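Local atomic coordinates of phage-related protein (Bordetella bronchiseptica RB50, PDB entry 3BJQ), a protein that is probably a phage-derived virion protein related to the major capsid proteins that assemble into the icosahedral shell of tailed bacteriophages. Residues 138-152 with 302-315. Sequence-based numbering, arbitrary orientation.
Sequences NADHKVKLVGSARWT and MLAGYLIEDAGLPA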
ATOM      1  N   ASN E 138     -42.929  22.201 -32.602  1.00 39.62           N
ATOM      2  CA  ASN E 138     -43.965  23.169 -32.942  1.00 41.52           C
ATOM      3  C   ASN E 138     -43.410  24.068 -34.057  1.00 41.80           C
ATOM      4  O   ASN E 138     -42.213  24.069 -34.291  1.00 40.22           O
ATOM      5  CB  ASN E 138     -44.491  23.901 -31.687  1.00 40.00           C
ATOM      6  CG  ASN E 138     -43.571  24.983 -31.181  1.00 44.18           C
ATOM      7  OD1 ASN E 138     -42.734  25.499 -31.910  1.00 50.09           O
ATOM      8  ND2 ASN E 138     -43.754  25.361 -29.913  1.00 44.62           N
ATOM      9  N   ALA E 139     -44.285  24.796 -34.751  1.00 43.28           N
ATOM     10  CA  ALA E 139     -43.926  25.571 -35.940  1.00 42.67           C
ATOM     11  C   ALA E 139     -42.863  26.626 -35.684  1.00 43.51           C
ATOM     12  O   ALA E 139     -42.107  26.937 -36.600  1.00 45.33           O
ATOM     13  CB  ALA E 139     -45.193  26.224 -36.563  1.00 44.77           C
ATOM     14  N   ASP E 140     -42.795  27.175 -34.469  1.00 42.21           N
ATOM     15  CA  ASP E 140     -41.759  28.156 -34.131  1.00 43.71           C
ATOM     16  C   ASP E 140     -40.385  27.518 -33.880  1.00 40.79           C
ATOM     17  O   ASP E 140     -39.393  28.235 -33.724  1.00 41.01           O
ATOM     18  CB  ASP E 140     -42.158  28.968 -32.886  1.00 44.46           C
ATOM     19  CG  ASP E 140     -43.363  29.882 -33.123  1.00 54.25           C
ATOM     20  OD1 ASP E 140     -44.033  29.788 -34.178  1.00 61.91           O
ATOM     21  OD2 ASP E 140     -43.641  30.712 -32.228  1.00 63.45           O
ATOM     22  N   HIS E 141     -40.333  26.188 -33.827  1.00 38.96           N
ATOM     23  CA  HIS E 141     -39.085  25.437 -33.551  1.00 37.39           C
ATOM     24  C   HIS E 141     -38.600  24.586 -34.713  1.00 37.03           C
ATOM     25  O   HIS E 141     -37.797  23.672 -34.534  1.00 36.00           O
ATOM     26  CB  HIS E 141     -39.248  24.606 -32.272  1.00 36.89           C
ATOM     27  CG  HIS E 141     -39.099  25.432 -31.038  1.00 33.87           C
ATOM     28  ND1 HIS E 141     -37.992  25.356 -30.224  1.00 37.29           N
ATOM     29  CD2 HIS E 141     -39.857  26.436 -30.546  1.00 37.41           C
ATOM     30  CE1 HIS E 141     -38.098  26.248 -29.256  1.00 38.58           C
ATOM     31  NE2 HIS E 141     -39.217  26.920 -29.431  1.00 35.13           N
ATOM     32  N   LYS E 142     -39.041  24.925 -35.926  1.00 37.81           N
ATOM     33  CA  LYS E 142     -38.551  24.242 -37.112  1.00 36.13           C
ATOM     34  C   LYS E 142     -38.737  25.084 -38.360  1.00 38.39           C
ATOM     35  O   LYS E 142     -39.602  25.977 -38.392  1.00 37.25           O
ATOM     36  CB  LYS E 142     -39.248  22.900 -37.280  1.00 35.26           C
ATOM     37  CG  LYS E 142     -40.756  23.010 -37.345  1.00 38.18           C
ATOM     38  CD  LYS E 142     -41.417  21.659 -37.693  1.00 38.61           C
ATOM     39  CE  LYS E 142     -42.922  21.780 -37.570  1.00 39.09           C
ATOM     40  NZ  LYS E 142     -43.610  20.477 -37.525  1.00 36.80           N
ATOM     41  N   VAL E 143     -37.903  24.799 -39.369  1.00 37.86           N
ATOM     42  CA  VAL E 143     -38.033  25.378 -40.698  1.00 39.53           C
ATOM     43  C   VAL E 143     -37.648  24.300 -41.703  1.00 40.33           C
ATOM     44  O   VAL E 143     -36.975  23.328 -41.362  1.00 39.35           O
ATOM     45  CB  VAL E 143     -37.150  26.646 -40.858  1.00 39.67           C
ATOM     46  CG1 VAL E 143     -35.697  26.280 -41.071  1.00 38.19           C
ATOM     47  CG2 VAL E 143     -37.647  27.503 -41.992  1.00 46.97           C
ATOM     48  N   LYS E 144     -38.137  24.443 -42.925  1.00 40.55           N
ATOM     49  CA  LYS E 144     -37.815  23.542 -44.007  1.00 41.62           C
ATOM     50  C   LYS E 144     -37.348  24.404 -45.158  1.00 42.12           C
ATOM     51  O   LYS E 144     -38.126  25.157 -45.721  1.00 41.48           O
ATOM     52  CB  LYS E 144     -39.042  22.749 -44.418  1.00 43.25           C
ATOM     53  CG  LYS E 144     -38.736  21.586 -45.307  1.00 45.30           C
ATOM     54  CD  LYS E 144     -39.955  20.728 -45.476  1.00 51.37           C
ATOM     55  CE  LYS E 144     -39.657  19.552 -46.367  1.00 57.46           C
ATOM     56  NZ  LYS E 144     -40.859  18.708 -46.538  1.00 62.23           N
ATOM     57  N   LEU E 145     -36.062  24.301 -45.486  1.00 41.38           N
ATOM     58  CA  LEU E 145     -35.458  25.170 -46.470  1.00 39.87           C
ATOM     59  C   LEU E 145     -35.750  24.619 -47.842  1.00 40.97           C
ATOM     60  O   LEU E 145     -35.531  23.452 -48.085  1.00 39.54           O
ATOM     61  CB  LEU E 145     -33.958  25.293 -46.201  1.00 38.31           C
ATOM     62  CG  LEU E 145     -33.593  25.853 -44.814  1.00 34.64           C
ATOM     63  CD1 LEU E 145     -32.089  26.014 -44.708  1.00 30.87           C
ATOM     64  CD2 LEU E 145     -34.320  27.173 -44.517  1.00 33.17           C
ATOM     65  N   VAL E 146     -36.265  25.483 -48.718  1.00 43.28           N
ATOM     66  CA  VAL E 146     -36.670  25.132 -50.075  1.00 44.31           C
ATOM     67  C   VAL E 146     -35.902  25.990 -51.082  1.00 44.48           C
ATOM     68  O   VAL E 146     -35.627  27.175 -50.832  1.00 43.65           O
ATOM     69  CB  VAL E 146     -38.181  25.393 -50.266  1.00 46.49           C
ATOM     70  CG1 VAL E 146     -38.595  25.179 -51.714  1.00 46.86           C
ATOM     71  CG2 VAL E 146     -39.002  24.522 -49.334  1.00 43.26           C
ATOM     72  N   GLY E 147     -35.518  25.378 -52.198  1.00 45.23           N
ATOM     73  CA  GLY E 147     -34.889  26.105 -53.290  1.00 46.33           C
ATOM     74  C   GLY E 147     -33.661  26.873 -52.871  1.00 45.98           C
ATOM     75  O   GLY E 147     -32.776  26.318 -52.238  1.00 45.47           O
ATOM     76  N   SER E 148     -33.634  28.160 -53.201  1.00 45.69           N
ATOM     77  CA  SER E 148     -32.476  29.024 -52.947  1.00 45.96           C
ATOM     78  C   SER E 148     -32.222  29.364 -51.469  1.00 43.46           C
ATOM     79  O   SER E 148     -31.228  30.037 -51.154  1.00 43.45           O
ATOM     80  CB  SER E 148     -32.636  30.316 -53.759  1.00 46.83           C
ATOM     81  OG  SER E 148     -33.828  30.996 -53.367  1.00 49.89           O
ATOM     82  N   ALA E 149     -33.113  28.923 -50.578  1.00 41.85           N
ATOM     83  CA  ALA E 149     -32.930  29.083 -49.139  1.00 40.87           C
ATOM     84  C   ALA E 149     -32.037  27.980 -48.603  1.00 39.68           C
ATOM     85  O   ALA E 149     -31.492  28.111 -47.508  1.00 38.01           O
ATOM     86  CB  ALA E 149     -34.272  29.078 -48.406  1.00 41.22           C
ATOM     87  N   ARG E 150     -31.885  26.899 -49.378  1.00 38.70           N
ATOM     88  CA  ARG E 150     -30.993  25.803 -49.008  1.00 37.68           C
ATOM     89  C   ARG E 150     -29.545  26.267 -49.097  1.00 37.73           C
ATOM     90  O   ARG E 150     -29.189  27.039 -49.994  1.00 38.63           O
ATOM     91  CB  ARG E 150     -31.201  24.574 -49.894  1.00 38.28           C
ATOM     92  CG  ARG E 150     -32.563  23.977 -49.758  1.00 36.77           C
ATOM     93  CD  ARG E 150     -32.778  22.900 -50.785  1.00 40.46           C
ATOM     94  NE  ARG E 150     -34.043  22.223 -50.547  1.00 37.93           N
ATOM     95  CZ  ARG E 150     -34.537  21.248 -51.296  1.00 42.23           C
ATOM     96  NH1 ARG E 150     -33.884  20.820 -52.360  1.00 45.01           N
ATOM     97  NH2 ARG E 150     -35.700  20.703 -50.966  1.00 41.57           N
ATOM     98  N   TRP E 151     -28.719  25.762 -48.176  1.00 36.53           N
ATOM     99  CA  TRP E 151     -27.357  26.272 -47.952  1.00 36.38           C
ATOM    100  C   TRP E 151     -26.386  26.036 -49.100  1.00 36.69           C
ATOM    101  O   TRP E 151     -25.289  26.607 -49.113  1.00 36.83           O
ATOM    102  CB  TRP E 151     -26.796  25.670 -46.657  1.00 36.12           C
ATOM    103  CG  TRP E 151     -27.487  26.148 -45.408  1.00 33.36           C
ATOM    104  CD1 TRP E 151     -28.685  26.805 -45.320  1.00 32.66           C
ATOM    105  CD2 TRP E 151     -27.043  25.954 -44.060  1.00 36.03           C
ATOM    106  NE1 TRP E 151     -28.977  27.080 -44.014  1.00 32.75           N
ATOM    107  CE2 TRP E 151     -28.005  26.545 -43.216  1.00 31.18           C
ATOM    108  CE3 TRP E 151     -25.914  25.356 -43.488  1.00 34.19           C
ATOM    109  CZ2 TRP E 151     -27.874  26.562 -41.840  1.00 31.08           C
ATOM    110  CZ3 TRP E 151     -25.779  25.377 -42.106  1.00 31.73           C
ATOM    111  CH2 TRP E 151     -26.751  25.990 -41.302  1.00 33.50           C
ATOM    112  N   THR E 152     -26.772  25.148 -50.010  1.00 37.69           N
ATOM    113  CA  THR E 152     -26.045  24.886 -51.242  1.00 38.51           C
ATOM    114  C   THR E 152     -26.183  26.048 -52.241  1.00 40.95           C
ATOM    115  O   THR E 152     -25.374  26.180 -53.159  1.00 41.89           O
ATOM    116  CB  THR E 152     -26.563  23.611 -51.901  1.00 38.02           C
ATOM    117  OG1 THR E 152     -27.985  23.669 -51.963  1.00 40.11           O
ATOM    118  CG2 THR E 152     -26.146  22.382 -51.085  1.00 35.38           C
HETATM  119  N   MSE E 302     -38.663  19.665 -26.026  1.00 36.62           N
HETATM  120  CA  MSE E 302     -38.786  20.173 -27.401  1.00 38.57           C
HETATM  121  C   MSE E 302     -38.412  21.643 -27.531  1.00 37.66           C
HETATM  122  O   MSE E 302     -37.743  22.035 -28.479  1.00 38.20           O
HETATM  123  CB  MSE E 302     -40.198  19.941 -27.935  1.00 38.57           C
HETATM  124  CG  MSE E 302     -40.435  20.482 -29.357  1.00 43.34           C
HETATM  125 SE   MSE E 302     -41.005  22.324 -29.362  0.75 42.51          SE
HETATM  126  CE  MSE E 302     -42.769  21.953 -28.476  1.00 38.51           C
ATOM    127  N   LEU E 303     -38.808  22.461 -26.571  1.00 37.37           N
ATOM    128  CA  LEU E 303     -38.521  23.876 -26.661  1.00 36.94           C
ATOM    129  C   LEU E 303     -37.031  24.180 -26.566  1.00 35.94           C
ATOM    130  O   LEU E 303     -36.623  25.304 -26.830  1.00 36.68           O
ATOM    131  CB  LEU E 303     -39.250  24.661 -25.560  1.00 38.13           C
ATOM    132  CG  LEU E 303     -40.754  24.805 -25.684  1.00 36.44           C
ATOM    133  CD1 LEU E 303     -41.270  25.506 -24.387  1.00 36.41           C
ATOM    134  CD2 LEU E 303     -41.143  25.591 -26.928  1.00 38.26           C
ATOM    135  N   ALA E 304     -36.235  23.206 -26.138  1.00 33.84           N
ATOM    136  CA  ALA E 304     -34.789  23.376 -26.096  1.00 32.67           C
ATOM    137  C   ALA E 304     -34.129  22.921 -27.410  1.00 31.96           C
ATOM    138  O   ALA E 304     -32.911  22.910 -27.492  1.00 30.92           O
ATOM    139  CB  ALA E 304     -34.180  22.642 -24.907  1.00 27.31           C
ATOM    140  N   GLY E 305     -34.945  22.575 -28.413  1.00 32.75           N
ATOM    141  CA  GLY E 305     -34.471  22.127 -29.714  1.00 31.76           C
ATOM    142  C   GLY E 305     -35.066  22.907 -30.874  1.00 33.49           C
ATOM    143  O   GLY E 305     -36.116  23.563 -30.752  1.00 35.75           O
ATOM    144  N   TYR E 306     -34.382  22.844 -32.008  1.00 31.66           N
ATOM    145  CA  TYR E 306     -34.810  23.533 -33.212  1.00 32.59           C
ATOM    146  C   TYR E 306     -34.314  22.771 -34.446  1.00 31.02           C
ATOM    147  O   TYR E 306     -33.127  22.511 -34.565  1.00 31.00           O
ATOM    148  CB  TYR E 306     -34.256  24.954 -33.196  1.00 32.93           C
ATOM    149  CG  TYR E 306     -34.824  25.865 -34.275  1.00 35.17           C
ATOM    150  CD1 TYR E 306     -34.327  25.826 -35.574  1.00 34.52           C
ATOM    151  CD2 TYR E 306     -35.832  26.775 -33.985  1.00 31.41           C
ATOM    152  CE1 TYR E 306     -34.829  26.642 -36.551  1.00 36.38           C
ATOM    153  CE2 TYR E 306     -36.340  27.610 -34.953  1.00 35.55           C
ATOM    154  CZ  TYR E 306     -35.833  27.542 -36.241  1.00 36.34           C
ATOM    155  OH  TYR E 306     -36.316  28.356 -37.229  1.00 35.16           O
ATOM    156  N   LEU E 307     -35.218  22.436 -35.358  1.00 30.23           N
ATOM    157  CA  LEU E 307     -34.862  21.700 -36.558  1.00 31.56           C
ATOM    158  C   LEU E 307     -34.899  22.555 -37.839  1.00 33.48           C
ATOM    159  O   LEU E 307     -35.908  23.217 -38.134  1.00 31.41           O
ATOM    160  CB  LEU E 307     -35.812  20.528 -36.706  1.00 33.49           C
ATOM    161  CG  LEU E 307     -35.635  19.604 -37.911  1.00 31.53           C
ATOM    162  CD1 LEU E 307     -34.265  18.888 -37.906  1.00 27.27           C
ATOM    163  CD2 LEU E 307     -36.806  18.652 -37.918  1.00 27.40           C
ATOM    164  N   ILE E 308     -33.802  22.510 -38.599  1.00 34.09           N
ATOM    165  CA  ILE E 308     -33.695  23.175 -39.902  1.00 33.60           C
ATOM    166  C   ILE E 308     -33.573  22.064 -40.941  1.00 34.75           C
ATOM    167  O   ILE E 308     -32.479  21.585 -41.207  1.00 33.83           O
ATOM    168  CB  ILE E 308     -32.441  24.079 -39.982  1.00 33.34           C
ATOM    169  CG1 ILE E 308     -32.488  25.178 -38.929  1.00 33.46           C
ATOM    170  CG2 ILE E 308     -32.297  24.715 -41.377  1.00 35.08           C
ATOM    171  CD1 ILE E 308     -31.194  25.985 -38.844  1.00 31.52           C
ATOM    172  N   GLU E 309     -34.694  21.667 -41.541  1.00 34.82           N
ATOM    173  CA  GLU E 309     -34.678  20.580 -42.516  1.00 36.50           C
ATOM    174  C   GLU E 309     -34.127  21.004 -43.882  1.00 37.16           C
ATOM    175  O   GLU E 309     -34.374  22.115 -44.348  1.00 36.97           O
ATOM    176  CB  GLU E 309     -36.082  20.047 -42.783  1.00 35.52           C
ATOM    177  CG  GLU E 309     -36.846  19.467 -41.646  1.00 39.16           C
ATOM    178  CD  GLU E 309     -38.156  18.851 -42.141  1.00 41.76           C
ATOM    179  OE1 GLU E 309     -38.103  17.715 -42.671  1.00 44.81           O
ATOM    180  OE2 GLU E 309     -39.218  19.512 -42.015  1.00 43.07           O
ATOM    181  N   ASP E 310     -33.405  20.080 -44.517  1.00 37.68           N
ATOM    182  CA  ASP E 310     -32.955  20.191 -45.910  1.00 37.91           C
ATOM    183  C   ASP E 310     -31.899  21.246 -46.243  1.00 37.40           C
ATOM    184  O   ASP E 310     -31.684  21.561 -47.418  1.00 36.59           O
ATOM    185  CB  ASP E 310     -34.171  20.282 -46.835  1.00 40.65           C
ATOM    186  CG  ASP E 310     -35.061  19.046 -46.723  1.00 42.02           C
ATOM    187  OD1 ASP E 310     -34.546  18.011 -46.243  1.00 34.86           O
ATOM    188  OD2 ASP E 310     -36.253  19.126 -47.094  1.00 41.04           O
ATOM    189  N   ALA E 311     -31.209  21.751 -45.226  1.00 37.07           N
ATOM    190  CA  ALA E 311     -30.150  22.730 -45.442  1.00 36.21           C
ATOM    191  C   ALA E 311     -29.144  22.248 -46.496  1.00 36.88           C
ATOM    192  O   ALA E 311     -28.739  22.997 -47.375  1.00 37.89           O
ATOM    193  CB  ALA E 311     -29.446  23.036 -44.135  1.00 34.78           C
ATOM    194  N   GLY E 312     -28.784  20.975 -46.438  1.00 36.97           N
ATOM    195  CA  GLY E 312     -27.744  20.444 -47.302  1.00 37.42           C
ATOM    196  C   GLY E 312     -28.158  19.854 -48.626  1.00 38.08           C
ATOM    197  O   GLY E 312     -27.320  19.291 -49.317  1.00 38.89           O
ATOM    198  N   LEU E 313     -29.436  19.959 -48.981  1.00 40.15           N
ATOM    199  CA  LEU E 313     -29.925  19.451 -50.267  1.00 41.69           C
ATOM    200  C   LEU E 313     -29.635  20.462 -51.393  1.00 43.46           C
ATOM    201  O   LEU E 313     -29.602  21.674 -51.153  1.00 43.38           O
ATOM    202  CB  LEU E 313     -31.435  19.165 -50.223  1.00 41.42           C
ATOM    203  CG  LEU E 313     -31.988  17.923 -49.517  1.00 42.94           C
ATOM    204  CD1 LEU E 313     -33.503  17.919 -49.596  1.00 38.47           C
ATOM    205  CD2 LEU E 313     -31.404  16.608 -50.087  1.00 43.22           C
ATOM    206  N   PRO E 314     -29.422  19.969 -52.629  1.00 46.03           N
ATOM    207  CA  PRO E 314     -29.195  20.857 -53.768  1.00 47.40           C
ATOM    208  C   PRO E 314     -30.318  21.862 -53.928  1.00 48.89           C
ATOM    209  O   PRO E 314     -31.480  21.501 -53.743  1.00 49.25           O
ATOM    210  CB  PRO E 314     -29.173  19.899 -54.965  1.00 48.03           C
ATOM    211  CG  PRO E 314     -28.768  18.605 -54.404  1.00 47.99           C
ATOM    212  CD  PRO E 314     -29.373  18.549 -53.032  1.00 47.34           C
ATOM    213  N   ALA E 315     -29.972  23.108 -54.254  1.00 50.81           N
ATOM    214  CA  ALA E 315     -30.968  24.187 -54.410  1.00 52.36           C
ATOM    215  C   ALA E 315     -31.826  23.993 -55.652  1.00 55.84           C
ATOM    216  O   ALA E 315     -33.038  24.221 -55.633  1.00 56.26           O
ATOM    217  CB  ALA E 315     -30.278  25.539 -54.467  1.00 51.19           C
TER
HETATM  218  O   HOH W   1     -39.172  21.719 -40.543  1.00 44.04           O
HETATM  219  O   HOH W   2     -37.222  21.384 -48.596  1.00 42.77           O
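Val143 and Ile308 pair in register where strand 142-144 runs parallel to strand 305-309. This is an edge pair of a six-stranded mixed sheet, with 142-144 outermost within this chain, in a protein matching the phage major capsid protein E family. Leu307 N, Val143 N, Glu309 N and Leu145 N each donate a backbone hydrogen bond across the pair.

The tight side faces helix 158-173. There Ile308 CG2 meets Val143 CG1 at 3.8 Å and Leu145 CD1 at 3.6 Å. Further along, Ala311 CB sits over the five-membered ring of Trp151, a CH-pi contact 8° off the ring normal. Trp151 NE1 hydrogen-bonds Asp161 OD2 of that helix. At the other end His141 is buried, with CG anti to its carbonyl carbon (chi1 -79°). His141 ND1 donates to Gly305 O at 2.6 Å, and that oxygen lies in the imidazole plane. The SE of selenomethionine Met302 lies over one ring face, and His141 NE2 hydrogen-bonds Ser172 OG.

The Lys144, Glu309 side is looser and wetter. A water donates to Glu309 OE2 and, weakly, to Val143 O. Arg150 is the exception, gripped in its guanidinium plane: NE hydrogen-bonds Leu145 O, a second water joins NH2 to Asp310 OD2, and NH1 reaches Pro314 O at 2.9 Å.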